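Local coordinates for protein methoxy mycolic acid synthase 2 (Mycobacterium tuberculosis, PDB 1TPY) that converts a double bond of mycolic acids into a cis-cyclopropane ring, using S-adenosyl-L-methionine as the source of the methylene group, at residues 55-59 against 60-64; 182-185 against 186-190. All coordinates share one frame; numbering follows the deposited sequence.

Interaction 1: 55-59 against 60-64; sequences LALGK and LGLQP
Leu-60 packs against the carbonyls of Ala-56 and Leu-57 as the chain leaves helix 45-57. Leu-60 CB sits 3.4 Å from Leu-57 O. Leu-60 CG, anti to the carbonyl carbon (chi1 -66°), lies 3.8 Å from Ala-56 O, and Leu-60 CD1 ends in a loose contact with Leu-57 CD1 at 4.4 Å. Beyond these, the leucine reaches Val-134 on strand 132-136 and Val-163 and Leu-165 on strand 163-171. Leu-60 N donates to Leu-57 O over 3.1 Å, with an N-H...O angle of 162°, the donor lying above the carbonyl plane. The same oxygen accepts a second bond from a water, which in turn takes the N-H of Leu-62 at 2.7 Å between Leu-62 N and the water. Two partners thus grip the carbonyl of Leu-57, and the water bridges it to Leu-62, beyond the turn. Leu-62 CD1 lies 3.9 Å from Leu-57 CG, the two side chains running obliquely to each other near Tyr-86 of helix 77-86. In between, Gly-61 turns the backbone with a positive phi of 76°. Leu-57 to Leu-60 form a type I beta turn, the connection from helix 45-57 towards strand 67-71, the first strand of the Rossmann-like methyltransferase sheet.

Interaction 2: 182-185 against 186-190; sequences LPLT and LWLAR
The indole of Trp-187 turns an edge to the Thr-185 hydroxyl: Thr-185 OG1 lies near the ring plane, 4.1 Å from CE3 and 3.9 Å from CB of the same tryptophan. Other parts of the ring belong to neighbours in the fold, with the ring of Phe-191 meeting it at a small angle between the planes and Lys-271 of helix 256-275 making a cation-pi contact. Thr-185 receives two N-H groups of the first helical turn. Its chi1 of 67° sets OG1 between the backbone N and the carbonyl carbon, from where it accepts the N-H of Leu-188 at 3.1 Å between Leu-188 N and Thr-185 OG1. This bond is somewhat bent, at 154°. The threonine carbonyl begins the regular helical pattern: Thr-185 O takes the N-H of Ala-189 over 3.2 Å between Ala-189 N and that oxygen, almost straight at 170°, with the donor only slightly tilted from the carbonyl plane. Leu-188 CB packs 3.4 Å from Thr-185 OG1, the two side chains lying at about a right angle. Leu-188 CG points away from its backbone N, and the branch ending in CD2 reaches the preceding loop, where Leu-188 CD2 meets Leu-184 CD2 at 4.2 Å. An inverse gamma turn is centred on Leu-184, which also touches Arg-174 and Met-177 of helix 174-179, while Leu-188 rests on Leu-272 and Tyr-277. The bond from Leu-188 N to the hydroxyl, alongside the first regular helical bond to the carbonyl, is the hallmark of a threonine N-cap, here opening helix 186-199.

Interaction 1 lies where helix 45-57 gives way to a loop and interaction 2 opens a helix, at opposite sides of the chain's centre; their centres are 39 Å apart and their nearest atoms about 22 Å, so they do not touch. Neither touches a ligand, but each lies within 10 Å of a different one. In 55-64, the side chain of Ala-56 lies about 4 Å from that of Ile-136, a residue that binds S-adenosyl-L-methionine, and about 9 Å from the bound S-adenosyl-L-homocysteine. In 182-190, the side chain of Leu-188 is about 8 Å from the cetyl-trimethyl-ammonium, and that of Trp-187 about 8 Å from that of Cys-269, the probable active-site residue.

Interaction 1: 55-59 against 60-64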
ATOM      1  N   LEU A  55       8.452 -10.628  -1.904  1.00 23.24           N
ATOM      2  CA  LEU A  55       9.346 -10.160  -0.852  1.00 21.70           C
ATOM      3  C   LEU A  55       8.571 -10.033   0.456  1.00 22.00           C
ATOM      4  O   LEU A  55       9.009 -10.509   1.502  1.00 23.25           O
ATOM      5  CB  LEU A  55       9.950  -8.806  -1.238  1.00 21.64           C
ATOM      6  CG  LEU A  55      10.909  -8.166  -0.231  1.00 24.23           C
ATOM      7  CD1 LEU A  55      12.152  -9.043  -0.077  1.00 23.14           C
ATOM      8  CD2 LEU A  55      11.284  -6.765  -0.700  1.00 19.69           C
ATOM      9  N   ALA A  56       7.407  -9.398   0.386  1.00 21.34           N
ATOM     10  CA  ALA A  56       6.571  -9.211   1.566  1.00 20.84           C
ATOM     11  C   ALA A  56       6.013 -10.538   2.078  1.00 21.63           C
ATOM     12  O   ALA A  56       6.105 -10.848   3.265  1.00 19.75           O
ATOM     13  CB  ALA A  56       5.421  -8.265   1.238  1.00 22.24           C
ATOM     14  N   LEU A  57       5.430 -11.310   1.168  1.00 21.05           N
ATOM     15  CA  LEU A  57       4.841 -12.593   1.506  1.00 22.70           C
ATOM     16  C   LEU A  57       5.852 -13.597   2.085  1.00 23.78           C
ATOM     17  O   LEU A  57       5.551 -14.294   3.054  1.00 24.04           O
ATOM     18  CB  LEU A  57       4.161 -13.173   0.260  1.00 22.82           C
ATOM     19  CG  LEU A  57       2.626 -13.167   0.174  1.00 24.35           C
ATOM     20  CD1 LEU A  57       2.042 -11.883   0.739  1.00 20.40           C
ATOM     21  CD2 LEU A  57       2.222 -13.361  -1.283  1.00 22.48           C
ATOM     22  N   GLY A  58       7.047 -13.654   1.503  1.00 22.85           N
ATOM     23  CA  GLY A  58       8.062 -14.587   1.970  1.00 21.11           C
ATOM     24  C   GLY A  58       8.559 -14.369   3.388  1.00 22.79           C
ATOM     25  O   GLY A  58       9.194 -15.248   3.972  1.00 22.79           O
ATOM     26  N   LYS A  59       8.270 -13.202   3.952  1.00 22.53           N
ATOM     27  CA  LYS A  59       8.705 -12.871   5.307  1.00 22.66           C
ATOM     28  C   LYS A  59       7.693 -13.300   6.363  1.00 24.43           C
ATOM     29  O   LYS A  59       7.974 -13.254   7.561  1.00 25.27           O
ATOM     30  CB  LYS A  59       8.921 -11.362   5.420  1.00 22.42           C
ATOM     31  CG  LYS A  59       9.972 -10.810   4.478  1.00 24.16           C
ATOM     32  CD  LYS A  59      10.003  -9.292   4.520  1.00 25.70           C
ATOM     33  CE  LYS A  59      11.183  -8.730   3.741  1.00 23.82           C
ATOM     34  NZ  LYS A  59      11.327  -7.263   3.965  1.00 23.26           N
ATOM     35  N   LEU A  60       6.514 -13.721   5.914  1.00 25.07           N
ATOM     36  CA  LEU A  60       5.443 -14.113   6.818  1.00 25.51           C
ATOM     37  C   LEU A  60       5.511 -15.541   7.335  1.00 26.13           C
ATOM     38  O   LEU A  60       4.956 -15.846   8.393  1.00 25.83           O
ATOM     39  CB  LEU A  60       4.090 -13.881   6.134  1.00 24.59           C
ATOM     40  CG  LEU A  60       3.754 -12.414   5.853  1.00 23.10           C
ATOM     41  CD1 LEU A  60       2.456 -12.318   5.083  1.00 23.24           C
ATOM     42  CD2 LEU A  60       3.658 -11.656   7.170  1.00 24.21           C
ATOM     43  N   GLY A  61       6.190 -16.415   6.602  1.00 25.63           N
ATOM     44  CA  GLY A  61       6.274 -17.796   7.033  1.00 27.41           C
ATOM     45  C   GLY A  61       4.962 -18.495   6.742  1.00 27.49           C
ATOM     46  O   GLY A  61       4.457 -19.273   7.549  1.00 28.64           O
ATOM     47  N   LEU A  62       4.409 -18.206   5.573  1.00 26.97           N
ATOM     48  CA  LEU A  62       3.153 -18.796   5.142  1.00 27.48           C
ATOM     49  C   LEU A  62       3.256 -20.289   4.827  1.00 28.30           C
ATOM     50  O   LEU A  62       4.202 -20.743   4.183  1.00 28.20           O
ATOM     51  CB  LEU A  62       2.646 -18.062   3.906  1.00 25.73           C
ATOM     52  CG  LEU A  62       2.301 -16.582   4.070  1.00 25.32           C
ATOM     53  CD1 LEU A  62       1.926 -16.011   2.713  1.00 22.72           C
ATOM     54  CD2 LEU A  62       1.150 -16.422   5.055  1.00 24.27           C
ATOM     55  N   GLN A  63       2.270 -21.050   5.284  1.00 29.35           N
ATOM     56  CA  GLN A  63       2.235 -22.484   5.021  1.00 29.27           C
ATOM     57  C   GLN A  63       0.873 -22.864   4.469  1.00 27.86           C
ATOM     58  O   GLN A  63      -0.138 -22.243   4.807  1.00 27.70           O
ATOM     59  CB  GLN A  63       2.550 -23.272   6.297  1.00 30.67           C
ATOM     60  CG  GLN A  63       4.025 -23.659   6.391  1.00 35.07           C
ATOM     61  CD  GLN A  63       4.391 -24.298   7.711  1.00 36.99           C
ATOM     62  OE1 GLN A  63       4.625 -23.611   8.708  1.00 39.06           O
ATOM     63  NE2 GLN A  63       4.436 -25.623   7.729  1.00 37.78           N
ATOM     64  N   PRO A  64       0.825 -23.884   3.599  1.00 26.61           N
ATOM     65  CA  PRO A  64      -0.441 -24.323   3.004  1.00 27.15           C
ATOM     66  C   PRO A  64      -1.579 -24.440   4.017  1.00 27.27           C
ATOM     67  O   PRO A  64      -1.394 -24.961   5.118  1.00 26.85           O
ATOM     68  CB  PRO A  64      -0.077 -25.666   2.374  1.00 27.87           C
ATOM     69  CG  PRO A  64       1.358 -25.452   1.967  1.00 27.01           C
ATOM     70  CD  PRO A  64       1.935 -24.760   3.182  1.00 24.84           C
TER
HETATM   71  O   HOH W   1       6.159 -16.946   3.967  1.00 24.41           O

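Interaction 2: 182-185 against 186-190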
ATOM      1  N   LEU A 182      18.406  18.033   3.827  1.00 28.65           N
ATOM      2  CA  LEU A 182      17.235  18.260   2.973  1.00 28.68           C
ATOM      3  C   LEU A 182      16.477  19.483   3.491  1.00 27.13           C
ATOM      4  O   LEU A 182      15.980  19.474   4.608  1.00 28.12           O
ATOM      5  CB  LEU A 182      16.324  17.024   3.003  1.00 27.04           C
ATOM      6  CG  LEU A 182      16.558  15.868   2.018  1.00 28.29           C
ATOM      7  CD1 LEU A 182      18.017  15.749   1.608  1.00 22.73           C
ATOM      8  CD2 LEU A 182      16.056  14.586   2.655  1.00 24.12           C
ATOM      9  N   PRO A 183      16.367  20.545   2.674  1.00 27.05           N
ATOM     10  CA  PRO A 183      15.673  21.779   3.074  1.00 26.80           C
ATOM     11  C   PRO A 183      14.145  21.778   3.043  1.00 27.44           C
ATOM     12  O   PRO A 183      13.525  21.125   2.203  1.00 26.14           O
ATOM     13  CB  PRO A 183      16.242  22.807   2.107  1.00 25.44           C
ATOM     14  CG  PRO A 183      16.331  21.997   0.836  1.00 24.60           C
ATOM     15  CD  PRO A 183      16.970  20.699   1.336  1.00 23.15           C
ATOM     16  N   LEU A 184      13.550  22.537   3.958  1.00 27.81           N
ATOM     17  CA  LEU A 184      12.100  22.673   4.029  1.00 29.12           C
ATOM     18  C   LEU A 184      11.742  23.820   3.087  1.00 29.26           C
ATOM     19  O   LEU A 184      11.704  24.976   3.491  1.00 32.99           O
ATOM     20  CB  LEU A 184      11.660  23.010   5.459  1.00 29.21           C
ATOM     21  CG  LEU A 184      11.896  21.926   6.517  1.00 33.39           C
ATOM     22  CD1 LEU A 184      11.692  22.496   7.922  1.00 31.09           C
ATOM     23  CD2 LEU A 184      10.948  20.762   6.257  1.00 33.28           C
ATOM     24  N   THR A 185      11.479  23.488   1.830  1.00 29.57           N
ATOM     25  CA  THR A 185      11.161  24.486   0.819  1.00 27.97           C
ATOM     26  C   THR A 185       9.673  24.776   0.698  1.00 30.02           C
ATOM     27  O   THR A 185       8.835  23.974   1.110  1.00 28.81           O
ATOM     28  CB  THR A 185      11.657  24.030  -0.555  1.00 27.61           C
ATOM     29  OG1 THR A 185      10.898  22.887  -0.974  1.00 25.15           O
ATOM     30  CG2 THR A 185      13.142  23.657  -0.485  1.00 24.53           C
ATOM     31  N   LEU A 186       9.351  25.930   0.126  1.00 31.52           N
ATOM     32  CA  LEU A 186       7.962  26.306  -0.068  1.00 34.81           C
ATOM     33  C   LEU A 186       7.304  25.293  -0.996  1.00 33.76           C
ATOM     34  O   LEU A 186       6.144  24.931  -0.809  1.00 32.36           O
ATOM     35  CB  LEU A 186       7.865  27.714  -0.659  1.00 38.48           C
ATOM     36  CG  LEU A 186       7.512  28.794   0.373  1.00 43.00           C
ATOM     37  CD1 LEU A 186       8.499  28.753   1.538  1.00 42.55           C
ATOM     38  CD2 LEU A 186       7.515  30.162  -0.298  1.00 44.40           C
ATOM     39  N   TRP A 187       8.058  24.824  -1.986  1.00 32.38           N
ATOM     40  CA  TRP A 187       7.527  23.845  -2.919  1.00 31.98           C
ATOM     41  C   TRP A 187       7.117  22.578  -2.175  1.00 31.30           C
ATOM     42  O   TRP A 187       6.068  22.008  -2.458  1.00 31.23           O
ATOM     43  CB  TRP A 187       8.559  23.479  -3.991  1.00 30.79           C
ATOM     44  CG  TRP A 187       8.109  22.303  -4.806  1.00 29.14           C
ATOM     45  CD1 TRP A 187       7.212  22.310  -5.841  1.00 28.27           C
ATOM     46  CD2 TRP A 187       8.432  20.929  -4.566  1.00 28.80           C
ATOM     47  NE1 TRP A 187       6.955  21.023  -6.253  1.00 27.48           N
ATOM     48  CE2 TRP A 187       7.688  20.156  -5.488  1.00 27.63           C
ATOM     49  CE3 TRP A 187       9.275  20.274  -3.656  1.00 27.59           C
ATOM     50  CZ2 TRP A 187       7.762  18.762  -5.526  1.00 29.79           C
ATOM     51  CZ3 TRP A 187       9.348  18.884  -3.693  1.00 28.70           C
ATOM     52  CH2 TRP A 187       8.595  18.144  -4.623  1.00 30.43           C
ATOM     53  N   LEU A 188       7.948  22.140  -1.231  1.00 30.62           N
ATOM     54  CA  LEU A 188       7.657  20.933  -0.459  1.00 30.15           C
ATOM     55  C   LEU A 188       6.338  21.052   0.286  1.00 29.75           C
ATOM     56  O   LEU A 188       5.459  20.199   0.153  1.00 29.40           O
ATOM     57  CB  LEU A 188       8.769  20.646   0.557  1.00 28.95           C
ATOM     58  CG  LEU A 188       8.482  19.475   1.508  1.00 28.62           C
ATOM     59  CD1 LEU A 188       8.383  18.181   0.713  1.00 25.46           C
ATOM     60  CD2 LEU A 188       9.583  19.361   2.552  1.00 27.88           C
ATOM     61  N   ALA A 189       6.211  22.106   1.082  1.00 28.66           N
ATOM     62  CA  ALA A 189       4.996  22.324   1.848  1.00 29.36           C
ATOM     63  C   ALA A 189       3.816  22.407   0.894  1.00 28.84           C
ATOM     64  O   ALA A 189       2.770  21.802   1.120  1.00 28.65           O
ATOM     65  CB  ALA A 189       5.111  23.609   2.659  1.00 27.98           C
ATOM     66  N   ARG A 190       4.001  23.153  -0.187  1.00 29.99           N
ATOM     67  CA  ARG A 190       2.961  23.334  -1.188  1.00 31.67           C
ATOM     68  C   ARG A 190       2.558  22.001  -1.820  1.00 31.21           C
ATOM     69  O   ARG A 190       1.368  21.713  -1.984  1.00 29.99           O
ATOM     70  CB  ARG A 190       3.460  24.289  -2.265  1.00 34.32           C
ATOM     71  CG  ARG A 190       2.388  24.876  -3.153  1.00 37.56           C
ATOM     72  CD  ARG A 190       3.035  25.847  -4.122  1.00 42.32           C
ATOM     73  NE  ARG A 190       3.908  26.784  -3.421  1.00 45.80           N
ATOM     74  CZ  ARG A 190       4.785  27.581  -4.021  1.00 47.95           C
ATOM     75  NH1 ARG A 190       4.912  27.558  -5.340  1.00 47.58           N
ATOM     76  NH2 ARG A 190       5.540  28.401  -3.299  1.00 50.54           N
TER